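Local coordinates for protein peptide chain release factor subunit 1 (Aeropyrum pernix, PDB 3AGK) that probably directs the termination of protein synthesis, releasing the nascent peptide when the stop codon UAA, UAG or UGA is reached, at residues I145-R150 with A256-Q261; K167-F172 with K200-E205; E204-L209 with N238-R243. All blocks are in the same frame, centred on the assembly; numbering follows the deposited sequence.

Interaction 1 of 3, residues I145-R150 with A256-Q261; sequences IIIVER and AYQGLQ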
ATOM      1  N   ILE A 145       8.098  10.971   1.461  1.00 40.72           N
ATOM      2  CA  ILE A 145       8.048  12.424   1.590  1.00 38.19           C
ATOM      3  C   ILE A 145       8.404  12.811   3.026  1.00 42.69           C
ATOM      4  O   ILE A 145       7.862  12.237   3.987  1.00 36.68           O
ATOM      5  CB  ILE A 145       6.658  12.972   1.247  1.00 40.71           C
ATOM      6  CG1 ILE A 145       6.180  12.383  -0.081  1.00 42.51           C
ATOM      7  CG2 ILE A 145       6.661  14.528   1.221  1.00 33.22           C
ATOM      8  CD1 ILE A 145       4.709  12.136  -0.105  1.00 39.93           C
ATOM      9  N   ILE A 146       9.335  13.754   3.154  1.00 35.34           N
ATOM     10  CA  ILE A 146       9.708  14.334   4.443  1.00 41.60           C
ATOM     11  C   ILE A 146       9.447  15.840   4.379  1.00 39.92           C
ATOM     12  O   ILE A 146      10.041  16.540   3.567  1.00 39.13           O
ATOM     13  CB  ILE A 146      11.193  14.061   4.802  1.00 39.44           C
ATOM     14  CG1 ILE A 146      11.484  12.560   4.766  1.00 37.30           C
ATOM     15  CG2 ILE A 146      11.529  14.611   6.185  1.00 35.16           C
ATOM     16  CD1 ILE A 146      12.959  12.200   4.580  1.00 30.25           C
ATOM     17  N   ILE A 147       8.508  16.310   5.201  1.00 41.99           N
ATOM     18  CA  ILE A 147       8.278  17.737   5.425  1.00 43.07           C
ATOM     19  C   ILE A 147       9.044  18.157   6.676  1.00 41.20           C
ATOM     20  O   ILE A 147       8.867  17.568   7.745  1.00 40.89           O
ATOM     21  CB  ILE A 147       6.774  18.060   5.601  1.00 46.57           C
ATOM     22  CG1 ILE A 147       5.967  17.530   4.409  1.00 47.03           C
ATOM     23  CG2 ILE A 147       6.558  19.564   5.749  1.00 38.81           C
ATOM     24  CD1 ILE A 147       4.487  17.624   4.632  1.00 55.01           C
ATOM     25  N   VAL A 148       9.914  19.148   6.535  1.00 38.27           N
ATOM     26  CA  VAL A 148      10.798  19.517   7.630  1.00 46.84           C
ATOM     27  C   VAL A 148      10.635  20.970   8.010  1.00 44.39           C
ATOM     28  O   VAL A 148      10.611  21.854   7.148  1.00 43.00           O
ATOM     29  CB  VAL A 148      12.295  19.351   7.286  1.00 50.25           C
ATOM     30  CG1 VAL A 148      13.115  19.399   8.582  1.00 49.78           C
ATOM     31  CG2 VAL A 148      12.554  18.068   6.541  1.00 49.81           C
ATOM     32  N   GLU A 149      10.540  21.200   9.310  1.00 42.28           N
ATOM     33  CA  GLU A 149      10.659  22.523   9.886  1.00 47.07           C
ATOM     34  C   GLU A 149      11.648  22.397  11.029  1.00 46.52           C
ATOM     35  O   GLU A 149      11.925  21.293  11.501  1.00 46.65           O
ATOM     36  CB  GLU A 149       9.322  22.997  10.448  1.00 55.04           C
ATOM     37  CG  GLU A 149       8.383  23.553   9.415  1.00 64.90           C
ATOM     38  CD  GLU A 149       7.116  24.111  10.032  1.00 66.24           C
ATOM     39  OE1 GLU A 149       7.144  25.271  10.504  1.00 62.90           O
ATOM     40  OE2 GLU A 149       6.094  23.394  10.037  1.00 63.50           O
ATOM     41  N   ARG A 150      12.170  23.528  11.480  1.00 46.28           N
ATOM     42  CA  ARG A 150      13.138  23.548  12.578  1.00 47.29           C
ATOM     43  C   ARG A 150      12.636  22.779  13.798  1.00 54.36           C
ATOM     44  O   ARG A 150      13.426  22.164  14.521  1.00 52.27           O
ATOM     45  CB  ARG A 150      13.418  24.991  12.989  1.00 52.92           C
ATOM     46  CG  ARG A 150      12.290  25.591  13.819  1.00 65.52           C
ATOM     47  CD  ARG A 150      12.266  27.108  13.760  1.00 75.48           C
ATOM     48  NE  ARG A 150      13.350  27.709  14.528  1.00 82.15           N
ATOM     49  CZ  ARG A 150      13.175  28.592  15.509  1.00 86.38           C
ATOM     50  NH1 ARG A 150      11.955  28.987  15.849  1.00 90.45           N
ATOM     51  NH2 ARG A 150      14.223  29.081  16.150  1.00 81.17           N
ATOM     52  N   ALA A 256       3.760  24.945   2.816  1.00 48.87           N
ATOM     53  CA  ALA A 256       3.417  25.728   3.987  1.00 43.94           C
ATOM     54  C   ALA A 256       2.945  24.897   5.175  1.00 54.43           C
ATOM     55  O   ALA A 256       3.055  25.330   6.320  1.00 63.80           O
ATOM     56  CB  ALA A 256       2.351  26.778   3.627  1.00 50.86           C
ATOM     57  N   TYR A 257       2.415  23.710   4.912  1.00 50.95           N
ATOM     58  CA  TYR A 257       1.751  22.947   5.967  1.00 47.56           C
ATOM     59  C   TYR A 257       2.428  21.625   6.291  1.00 44.73           C
ATOM     60  O   TYR A 257       3.324  21.180   5.573  1.00 49.45           O
ATOM     61  CB  TYR A 257       0.286  22.699   5.602  1.00 55.94           C
ATOM     62  CG  TYR A 257      -0.527  23.962   5.465  1.00 64.73           C
ATOM     63  CD1 TYR A 257      -0.797  24.506   4.216  1.00 66.16           C
ATOM     64  CD2 TYR A 257      -1.006  24.625   6.593  1.00 69.26           C
ATOM     65  CE1 TYR A 257      -1.536  25.673   4.087  1.00 73.90           C
ATOM     66  CE2 TYR A 257      -1.749  25.789   6.475  1.00 78.42           C
ATOM     67  CZ  TYR A 257      -2.012  26.308   5.221  1.00 81.45           C
ATOM     68  OH  TYR A 257      -2.743  27.470   5.110  1.00 88.87           O
ATOM     69  N   GLN A 258       1.995  21.016   7.392  1.00 43.35           N
ATOM     70  CA  GLN A 258       2.465  19.714   7.836  1.00 45.04           C
ATOM     71  C   GLN A 258       1.288  18.764   7.748  1.00 44.13           C
ATOM     72  O   GLN A 258       0.237  19.137   7.237  1.00 52.34           O
ATOM     73  CB  GLN A 258       2.977  19.800   9.288  1.00 46.03           C
ATOM     74  CG  GLN A 258       4.257  20.609   9.444  1.00 43.57           C
ATOM     75  CD  GLN A 258       5.516  19.771   9.296  1.00 44.05           C
ATOM     76  OE1 GLN A 258       5.450  18.545   9.231  1.00 48.28           O
ATOM     77  NE2 GLN A 258       6.674  20.429   9.262  1.00 42.32           N
ATOM     78  N   GLY A 259       1.454  17.536   8.230  1.00 41.85           N
ATOM     79  CA  GLY A 259       0.377  16.563   8.180  1.00 40.88           C
ATOM     80  C   GLY A 259      -0.045  16.187   6.763  1.00 45.00           C
ATOM     81  O   GLY A 259       0.651  16.492   5.788  1.00 44.08           O
ATOM     82  N   LEU A 260      -1.180  15.507   6.656  1.00 52.54           N
ATOM     83  CA  LEU A 260      -1.729  15.089   5.371  1.00 50.03           C
ATOM     84  C   LEU A 260      -1.763  16.241   4.379  1.00 53.33           C
ATOM     85  O   LEU A 260      -1.410  16.084   3.203  1.00 54.71           O
ATOM     86  CB  LEU A 260      -3.143  14.553   5.560  1.00 58.09           C
ATOM     87  CG  LEU A 260      -3.424  13.162   5.006  1.00 69.14           C
ATOM     88  CD1 LEU A 260      -2.673  12.949   3.697  1.00 66.08           C
ATOM     89  CD2 LEU A 260      -3.050  12.099   6.023  1.00 76.40           C
ATOM     90  N   GLN A 261      -2.204  17.400   4.852  1.00 48.68           N
ATOM     91  CA  GLN A 261      -2.301  18.593   4.008  1.00 54.48           C
ATOM     92  C   GLN A 261      -0.966  19.012   3.385  1.00 48.54           C
ATOM     93  O   GLN A 261      -0.909  19.337   2.207  1.00 43.85           O
ATOM     94  CB  GLN A 261      -2.888  19.753   4.812  1.00 70.04           C
ATOM     95  CG  GLN A 261      -3.120  21.031   4.033  1.00 77.65           C
ATOM     96  CD  GLN A 261      -3.638  22.151   4.921  1.00 92.47           C
ATOM     97  OE1 GLN A 261      -3.641  22.039   6.151  1.00 99.19           O
ATOM     98  NE2 GLN A 261      -4.073  23.240   4.302  1.00 94.41           N
TER
HETATM   99  O   HOH W   1       3.633  24.879   9.675  1.00 74.23           O

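Interaction 2 of 3, residues K167-F172 with K200-E205; sequences KELEGF and KKVGEE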
ATOM      1  N   LYS A 167       4.367   9.201  10.080  1.00 49.52           N
ATOM      2  CA  LYS A 167       4.813   9.703  11.365  1.00 49.50           C
ATOM      3  C   LYS A 167       4.826  11.228  11.343  1.00 51.03           C
ATOM      4  O   LYS A 167       5.184  11.848  10.327  1.00 44.08           O
ATOM      5  CB  LYS A 167       6.225   9.193  11.661  1.00 55.67           C
ATOM      6  CG  LYS A 167       6.737   9.548  13.049  1.00 56.79           C
ATOM      7  CD  LYS A 167       6.256   8.542  14.074  1.00 64.64           C
ATOM      8  CE  LYS A 167       6.538   9.023  15.486  1.00 78.04           C
ATOM      9  NZ  LYS A 167       6.526   7.895  16.456  1.00 86.28           N
ATOM     10  N   GLU A 168       4.424  11.817  12.464  1.00 43.71           N
ATOM     11  CA  GLU A 168       4.602  13.240  12.723  1.00 51.27           C
ATOM     12  C   GLU A 168       5.499  13.416  13.959  1.00 56.78           C
ATOM     13  O   GLU A 168       5.448  12.606  14.884  1.00 54.06           O
ATOM     14  CB  GLU A 168       3.244  13.932  12.909  1.00 58.30           C
ATOM     15  CG  GLU A 168       2.371  13.876  11.637  1.00 59.46           C
ATOM     16  CD  GLU A 168       1.218  14.866  11.642  1.00 60.48           C
ATOM     17  OE1 GLU A 168       1.469  16.084  11.483  1.00 61.84           O
ATOM     18  OE2 GLU A 168       0.060  14.422  11.791  1.00 61.80           O
ATOM     19  N   LEU A 169       6.331  14.455  13.961  1.00 50.79           N
ATOM     20  CA  LEU A 169       7.301  14.662  15.029  1.00 53.53           C
ATOM     21  C   LEU A 169       7.299  16.118  15.385  1.00 53.50           C
ATOM     22  O   LEU A 169       7.070  16.970  14.518  1.00 47.55           O
ATOM     23  CB  LEU A 169       8.715  14.287  14.581  1.00 57.28           C
ATOM     24  CG  LEU A 169       9.070  12.841  14.239  1.00 69.25           C
ATOM     25  CD1 LEU A 169       8.842  12.561  12.769  1.00 72.44           C
ATOM     26  CD2 LEU A 169      10.520  12.588  14.577  1.00 77.66           C
ATOM     27  N   GLU A 170       7.563  16.391  16.662  1.00 54.83           N
ATOM     28  CA  GLU A 170       7.701  17.743  17.194  1.00 60.87           C
ATOM     29  C   GLU A 170       8.979  17.855  18.017  1.00 63.45           C
ATOM     30  O   GLU A 170       9.427  16.878  18.634  1.00 55.64           O
ATOM     31  CB  GLU A 170       6.554  18.076  18.147  1.00 76.31           C
ATOM     32  CG  GLU A 170       5.177  17.775  17.644  1.00 86.87           C
ATOM     33  CD  GLU A 170       4.163  18.756  18.195  1.00 95.90           C
ATOM     34  OE1 GLU A 170       3.632  18.515  19.305  1.00 92.17           O
ATOM     35  OE2 GLU A 170       3.914  19.781  17.518  1.00100.50           O
ATOM     36  N   GLY A 171       9.525  19.066  18.059  1.00 58.12           N
ATOM     37  CA  GLY A 171      10.669  19.375  18.891  1.00 53.46           C
ATOM     38  C   GLY A 171      10.470  20.700  19.601  1.00 58.17           C
ATOM     39  O   GLY A 171       9.635  21.522  19.202  1.00 54.14           O
ATOM     40  N   PHE A 172      11.231  20.906  20.671  1.00 66.42           N
ATOM     41  CA  PHE A 172      11.237  22.196  21.343  1.00 68.24           C
ATOM     42  C   PHE A 172      12.362  23.052  20.775  1.00 67.55           C
ATOM     43  O   PHE A 172      13.509  22.608  20.692  1.00 67.20           O
ATOM     44  CB  PHE A 172      11.404  22.034  22.852  1.00 68.11           C
ATOM     45  CG  PHE A 172      11.382  23.338  23.600  1.00 74.02           C
ATOM     46  CD1 PHE A 172      10.206  24.061  23.723  1.00 77.60           C
ATOM     47  CD2 PHE A 172      12.534  23.847  24.159  1.00 77.94           C
ATOM     48  CE1 PHE A 172      10.180  25.263  24.395  1.00 79.08           C
ATOM     49  CE2 PHE A 172      12.516  25.047  24.845  1.00 84.72           C
ATOM     50  CZ  PHE A 172      11.335  25.759  24.955  1.00 83.45           C
ATOM     51  N   LYS A 200      18.262  15.144  13.726  1.00 49.68           N
ATOM     52  CA  LYS A 200      18.742  13.776  13.870  1.00 52.08           C
ATOM     53  C   LYS A 200      17.598  12.824  14.177  1.00 49.68           C
ATOM     54  O   LYS A 200      17.562  11.717  13.657  1.00 50.09           O
ATOM     55  CB  LYS A 200      19.830  13.663  14.955  1.00 50.00           C
ATOM     56  CG  LYS A 200      21.224  14.072  14.472  1.00 56.91           C
ATOM     57  CD  LYS A 200      22.188  14.378  15.641  1.00 67.08           C
ATOM     58  CE  LYS A 200      23.498  14.956  15.107  1.00 76.59           C
ATOM     59  NZ  LYS A 200      24.484  15.307  16.169  1.00 91.59           N
ATOM     60  N   LYS A 201      16.686  13.249  15.046  1.00 43.08           N
ATOM     61  CA  LYS A 201      15.471  12.487  15.311  1.00 49.06           C
ATOM     62  C   LYS A 201      14.665  12.277  14.002  1.00 49.21           C
ATOM     63  O   LYS A 201      14.287  11.161  13.676  1.00 48.39           O
ATOM     64  CB  LYS A 201      14.622  13.206  16.360  1.00 57.07           C
ATOM     65  CG  LYS A 201      13.508  12.367  16.979  1.00 68.50           C
ATOM     66  CD  LYS A 201      12.602  13.221  17.882  1.00 77.56           C
ATOM     67  CE  LYS A 201      13.396  14.316  18.608  1.00 80.88           C
ATOM     68  NZ  LYS A 201      12.530  15.374  19.243  1.00 78.00           N
ATOM     69  N   VAL A 202      14.418  13.354  13.260  1.00 47.71           N
ATOM     70  CA  VAL A 202      13.709  13.265  11.983  1.00 47.49           C
ATOM     71  C   VAL A 202      14.450  12.340  11.026  1.00 48.96           C
ATOM     72  O   VAL A 202      13.848  11.450  10.415  1.00 46.65           O
ATOM     73  CB  VAL A 202      13.536  14.655  11.346  1.00 51.39           C
ATOM     74  CG1 VAL A 202      12.768  14.575   9.977  1.00 39.02           C
ATOM     75  CG2 VAL A 202      12.817  15.575  12.327  1.00 50.22           C
ATOM     76  N   GLY A 203      15.761  12.543  10.916  1.00 39.17           N
ATOM     77  CA  GLY A 203      16.601  11.704  10.076  1.00 35.17           C
ATOM     78  C   GLY A 203      16.510  10.230  10.412  1.00 43.98           C
ATOM     79  O   GLY A 203      16.315   9.391   9.526  1.00 48.62           O
ATOM     80  N   GLU A 204      16.657   9.911  11.699  1.00 43.17           N
ATOM     81  CA  GLU A 204      16.511   8.535  12.174  1.00 44.36           C
ATOM     82  C   GLU A 204      15.117   7.949  11.945  1.00 49.80           C
ATOM     83  O   GLU A 204      14.972   6.819  11.477  1.00 57.07           O
ATOM     84  CB  GLU A 204      16.851   8.454  13.659  1.00 41.20           C
ATOM     85  CG  GLU A 204      18.336   8.420  13.935  1.00 58.47           C
ATOM     86  CD  GLU A 204      18.641   8.550  15.422  1.00 66.40           C
ATOM     87  OE1 GLU A 204      17.693   8.381  16.223  1.00 59.17           O
ATOM     88  OE2 GLU A 204      19.812   8.838  15.768  1.00 70.55           O
ATOM     89  N   GLU A 205      14.097   8.715  12.304  1.00 42.76           N
ATOM     90  CA  GLU A 205      12.729   8.303  12.083  1.00 52.01           C
ATOM     91  C   GLU A 205      12.484   8.010  10.584  1.00 49.25           C
ATOM     92  O   GLU A 205      12.003   6.938  10.228  1.00 49.05           O
ATOM     93  CB  GLU A 205      11.784   9.390  12.575  1.00 57.95           C
ATOM     94  CG  GLU A 205      10.382   8.911  12.731  1.00 71.97           C
ATOM     95  CD  GLU A 205      10.290   7.768  13.721  1.00 83.21           C
ATOM     96  OE1 GLU A 205      10.226   6.599  13.273  1.00 80.71           O
ATOM     97  OE2 GLU A 205      10.297   8.047  14.944  1.00 85.54           O
TER

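Interaction 3 of 3, residues E204-L209 with N238-R243; sequences EEASNL and NYLDYR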
ATOM      1  N   GLU A 204      16.657   9.911  11.699  1.00 43.17           N
ATOM      2  CA  GLU A 204      16.511   8.535  12.174  1.00 44.36           C
ATOM      3  C   GLU A 204      15.117   7.949  11.945  1.00 49.80           C
ATOM      4  O   GLU A 204      14.972   6.819  11.477  1.00 57.07           O
ATOM      5  CB  GLU A 204      16.851   8.454  13.659  1.00 41.20           C
ATOM      6  CG  GLU A 204      18.336   8.420  13.935  1.00 58.47           C
ATOM      7  CD  GLU A 204      18.641   8.550  15.422  1.00 66.40           C
ATOM      8  OE1 GLU A 204      17.693   8.381  16.223  1.00 59.17           O
ATOM      9  OE2 GLU A 204      19.812   8.838  15.768  1.00 70.55           O
ATOM     10  N   GLU A 205      14.097   8.715  12.304  1.00 42.76           N
ATOM     11  CA  GLU A 205      12.729   8.303  12.083  1.00 52.01           C
ATOM     12  C   GLU A 205      12.484   8.010  10.584  1.00 49.25           C
ATOM     13  O   GLU A 205      12.003   6.938  10.228  1.00 49.05           O
ATOM     14  CB  GLU A 205      11.784   9.390  12.575  1.00 57.95           C
ATOM     15  CG  GLU A 205      10.382   8.911  12.731  1.00 71.97           C
ATOM     16  CD  GLU A 205      10.290   7.768  13.721  1.00 83.21           C
ATOM     17  OE1 GLU A 205      10.226   6.599  13.273  1.00 80.71           O
ATOM     18  OE2 GLU A 205      10.297   8.047  14.944  1.00 85.54           O
ATOM     19  N   ALA A 206      12.843   8.958   9.718  1.00 39.94           N
ATOM     20  CA  ALA A 206      12.673   8.786   8.274  1.00 42.09           C
ATOM     21  C   ALA A 206      13.392   7.532   7.788  1.00 43.60           C
ATOM     22  O   ALA A 206      12.812   6.699   7.092  1.00 45.69           O
ATOM     23  CB  ALA A 206      13.182  10.013   7.528  1.00 40.45           C
ATOM     24  N   SER A 207      14.659   7.403   8.169  1.00 44.57           N
ATOM     25  CA  SER A 207      15.460   6.246   7.781  1.00 48.74           C
ATOM     26  C   SER A 207      14.878   4.896   8.234  1.00 52.84           C
ATOM     27  O   SER A 207      14.872   3.920   7.464  1.00 50.48           O
ATOM     28  CB  SER A 207      16.909   6.409   8.261  1.00 54.90           C
ATOM     29  OG  SER A 207      17.531   7.536   7.646  1.00 59.92           O
ATOM     30  N   ASN A 208      14.393   4.827   9.473  1.00 45.23           N
ATOM     31  CA  ASN A 208      13.766   3.595   9.944  1.00 44.50           C
ATOM     32  C   ASN A 208      12.533   3.227   9.118  1.00 47.37           C
ATOM     33  O   ASN A 208      12.259   2.047   8.878  1.00 50.52           O
ATOM     34  CB  ASN A 208      13.380   3.708  11.414  1.00 46.56           C
ATOM     35  CG  ASN A 208      14.587   3.677  12.336  1.00 59.30           C
ATOM     36  OD1 ASN A 208      14.486   4.064  13.494  1.00 64.74           O
ATOM     37  ND2 ASN A 208      15.737   3.222  11.823  1.00 53.93           N
ATOM     38  N   LEU A 209      11.792   4.243   8.692  1.00 43.44           N
ATOM     39  CA  LEU A 209      10.570   4.019   7.921  1.00 51.43           C
ATOM     40  C   LEU A 209      10.816   3.759   6.435  1.00 53.79           C
ATOM     41  O   LEU A 209      10.130   2.946   5.828  1.00 58.79           O
ATOM     42  CB  LEU A 209       9.616   5.198   8.094  1.00 48.91           C
ATOM     43  CG  LEU A 209       9.045   5.317   9.511  1.00 46.87           C
ATOM     44  CD1 LEU A 209       8.467   6.692   9.724  1.00 40.61           C
ATOM     45  CD2 LEU A 209       7.996   4.223   9.765  1.00 42.52           C
ATOM     46  N   ASN A 238      23.940  15.393   7.882  1.00 54.44           N
ATOM     47  CA  ASN A 238      24.079  13.936   7.867  1.00 50.51           C
ATOM     48  C   ASN A 238      22.820  13.199   8.286  1.00 46.92           C
ATOM     49  O   ASN A 238      22.814  11.968   8.417  1.00 55.72           O
ATOM     50  CB  ASN A 238      25.235  13.514   8.784  1.00 57.62           C
ATOM     51  CG  ASN A 238      26.560  13.557   8.082  1.00 66.49           C
ATOM     52  OD1 ASN A 238      26.611  13.738   6.858  1.00 66.22           O
ATOM     53  ND2 ASN A 238      27.654  13.395   8.841  1.00 63.24           N
ATOM     54  N   TYR A 239      21.755  13.957   8.499  1.00 41.07           N
ATOM     55  CA  TYR A 239      20.541  13.412   9.100  1.00 44.09           C
ATOM     56  C   TYR A 239      19.948  12.236   8.344  1.00 53.65           C
ATOM     57  O   TYR A 239      19.579  11.215   8.941  1.00 59.65           O
ATOM     58  CB  TYR A 239      19.524  14.536   9.287  1.00 34.45           C
ATOM     59  CG  TYR A 239      20.195  15.730   9.945  1.00 45.59           C
ATOM     60  CD1 TYR A 239      20.410  16.911   9.249  1.00 40.13           C
ATOM     61  CD2 TYR A 239      20.674  15.643  11.258  1.00 46.80           C
ATOM     62  CE1 TYR A 239      21.061  17.993   9.853  1.00 40.38           C
ATOM     63  CE2 TYR A 239      21.308  16.721  11.874  1.00 44.33           C
ATOM     64  CZ  TYR A 239      21.503  17.886  11.164  1.00 43.76           C
ATOM     65  OH  TYR A 239      22.129  18.948  11.755  1.00 51.52           O
ATOM     66  N   LEU A 240      19.869  12.376   7.031  1.00 48.18           N
ATOM     67  CA  LEU A 240      19.196  11.390   6.204  1.00 55.70           C
ATOM     68  C   LEU A 240      20.166  10.281   5.805  1.00 62.14           C
ATOM     69  O   LEU A 240      21.244  10.555   5.273  1.00 63.68           O
ATOM     70  CB  LEU A 240      18.638  12.079   4.966  1.00 55.91           C
ATOM     71  CG  LEU A 240      17.412  11.469   4.296  1.00 60.68           C
ATOM     72  CD1 LEU A 240      16.285  11.312   5.303  1.00 52.69           C
ATOM     73  CD2 LEU A 240      16.979  12.329   3.102  1.00 54.89           C
ATOM     74  N   ASP A 241      19.792   9.032   6.079  1.00 60.01           N
ATOM     75  CA  ASP A 241      20.574   7.880   5.625  1.00 61.43           C
ATOM     76  C   ASP A 241      20.967   8.023   4.147  1.00 54.45           C
ATOM     77  O   ASP A 241      20.156   8.427   3.318  1.00 47.86           O
ATOM     78  CB  ASP A 241      19.797   6.571   5.835  1.00 59.77           C
ATOM     79  CG  ASP A 241      20.613   5.330   5.452  1.00 67.71           C
ATOM     80  OD1 ASP A 241      20.943   4.535   6.353  1.00 67.82           O
ATOM     81  OD2 ASP A 241      20.927   5.141   4.257  1.00 63.20           O
ATOM     82  N   TYR A 242      22.210   7.674   3.831  1.00 48.53           N
ATOM     83  CA  TYR A 242      22.734   7.782   2.476  1.00 47.13           C
ATOM     84  C   TYR A 242      21.923   7.011   1.425  1.00 56.46           C
ATOM     85  O   TYR A 242      21.835   7.452   0.276  1.00 60.72           O
ATOM     86  CB  TYR A 242      24.201   7.334   2.425  1.00 50.06           C
ATOM     87  CG  TYR A 242      24.391   5.832   2.508  1.00 60.66           C
ATOM     88  CD1 TYR A 242      24.402   5.177   3.737  1.00 68.94           C
ATOM     89  CD2 TYR A 242      24.574   5.072   1.362  1.00 61.87           C
ATOM     90  CE1 TYR A 242      24.585   3.796   3.819  1.00 71.92           C
ATOM     91  CE2 TYR A 242      24.757   3.695   1.431  1.00 69.22           C
ATOM     92  CZ  TYR A 242      24.758   3.063   2.662  1.00 74.38           C
ATOM     93  OH  TYR A 242      24.939   1.701   2.732  1.00 79.76           O
ATOM     94  N   ARG A 243      21.345   5.864   1.799  1.00 56.17           N
ATOM     95  CA  ARG A 243      20.471   5.135   0.866  1.00 55.05           C
ATOM     96  C   ARG A 243      19.296   5.988   0.426  1.00 51.55           C
ATOM     97  O   ARG A 243      18.824   5.853  -0.701  1.00 52.71           O
ATOM     98  CB  ARG A 243      19.951   3.825   1.454  1.00 48.41           C
ATOM     99  CG  ARG A 243      21.019   2.777   1.639  1.00 51.29           C
ATOM    100  CD  ARG A 243      21.312   2.607   3.099  1.00 61.66           C
ATOM    101  NE  ARG A 243      20.906   1.301   3.586  1.00 67.17           N
ATOM    102  CZ  ARG A 243      20.879   0.976   4.871  1.00 67.19           C
ATOM    103  NH1 ARG A 243      20.501  -0.237   5.249  1.00 73.46           N
ATOM    104  NH2 ARG A 243      21.221   1.872   5.778  1.00 63.62           N
TER

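Interaction 1 of 3, residues I145-R150 with A256-Q261
Along the strand segment successive residues face opposite layers, Ile145 packing on Leu263 of helix 259-269, Ile146 on Val202 and then Val148 on Phe199 of helix 188-215. Contact with the turn 256-261 begins at Ile147, whose CB faces it. The Ile147 side chain slides past Gln258 in the reverse direction. Ile147 CG2 lies 3.6 Å from Gln258 NE2, and CG2 also approaches the carbonyl oxygen of Tyr257 at 3.6 Å. Ile147 CD1 runs on past this carbonyl to 4.2 Å from Gly259 O. Glu149 comes back to the turn with its chain extended beyond CG and crosses Gln258 obliquely. The Gln258 chain, bent at chi2 (-90°), sets NE2 3.1 Å from Glu149 OE2, and this hydrogen bond is fairly straight (N-H...O 157°). The donor meets the anti lone pair of OE2, and carboxylate and amide are nearly coplanar (22° apart). A water also donates to Glu149 OE2 at 2.9 Å and reaches Ala256 O weakly. At the other end of the amide, Gln258 OE1 is hydrogen-bonded to OG1 of Thr154, a residue of strand 152-159 that also takes the N-H of Gly259 and pairs with the Ile147 backbone, so both amide atoms are engaged and the group's rotation is fixed. Strand 142-149 is the middle one of a mixed five-stranded sheet ordered 3-2-1-4-5, antiparallel to 152-159 and parallel to 219-226, the sheet topology of the RNase H-like alpha/beta fold of the eRF1 middle domain.

Interaction 2 of 3, residues K167-F172 with K200-E205
Leu169 forms the closely packed part of this strand-on-helix contact. Its CB faces the helix; Leu169 CD2 sits between Lys201 CG (3.8 Å) and Glu205 CB (4.0 Å), and Leu169 CD1 meets Glu205 CG. Leu169 slides along the aliphatic part of Lys201 in the opposite direction and crosses Glu205 obliquely. Val202 is a looser neighbour, its CG2 4.4 Å from Leu169 CD2. Toward solvent the contact is carried by long polar chains. Lys167, bent at chi2 (84°), crosses Glu205 at about a right angle, CG against CG at 3.7 Å. The charged ends remain farther apart, with Lys167 NZ 4.1 Å from Glu205 OE2: too long for a salt bridge, though the opposite charges may still attract. At the far end, Lys201 NZ hangs 3.5 Å from Glu170 O without a hydrogen bond. The axes of strand 167-170 and helix 200-205 run nearly antiparallel (167°), 9.6 Å apart at closest approach. Helix 188-215 thus lies on the outermost strand 162-170. Backbone bonds of Lys167 to Ile155 and Leu169 to Ala153 join that strand to 152-159, and Val202 and Glu205 continue the helix packing onto Ala153 and Ile155 there.

Interaction 3 of 3, residues E204-L209 with N238-R243
This is a helix-to-loop contact on one face of the middle-domain sheet: the long helix 188-215 is pinned to the connection that leads into the short helix 242-245, by one hydrogen bond above a small apolar touch. The bond runs from Asp241 N to Ser207 OG, 3.1 Å long and moderately bent (N-H...O 151°). Ser207 OG stands anti to its own carbonyl carbon (chi1 -63°), which also brings it to Gly203 O one helical turn earlier. The hydroxyl donates there and accepts from the loop, so it is gripped from two sides. Packing is tight at this point, since Ser207 OG lies only 3.1 Å from Asp241 CB as well. Beneath it, Ala206 CB meets CD1 of Leu240 at 4.0 Å, and both residues rest on Ile146 of strand 142-149. The contact lies within the RNase H-like eRF1 domain 2, where helix 188-215 covers one face of the mixed sheet. Asp241 is also the N-cap of helix 242-245. With CG anti to the backbone N (chi1 -177°), its carboxylate is directed to the helix start, where OD2 accepts from Arg243 N, although the position of OD2 is less certain. Asp241 OD1 forms a salt bridge with Arg243 NH2 at 2.7 Å, its hydrogen bond being weak, while the same guanidinium reaches back through NH1 to a second salt bridge with Glu215 on the long helix.

Overall arrangement
From the N terminus, strand 142-149 comes first and meets its partner last: interaction 1 closes the widest loop, bringing 145-150 to 256-261, and interactions 2 and 3 are both nested within it. Interaction 2 joins strand 162-170 to helix 188-215; interaction 3 starts where that contact ends, sharing Glu204 and Glu205, and carries the helix on to 238-243. The helix therefore spans from the sheet's edge strand to the later loop. Ile146 links the groups, with CD1 3.5 Å from Leu240 CD1. Interaction 1 lies on the other sheet face, beside helix 259-269, so the three together tie both helical layers to one sheet.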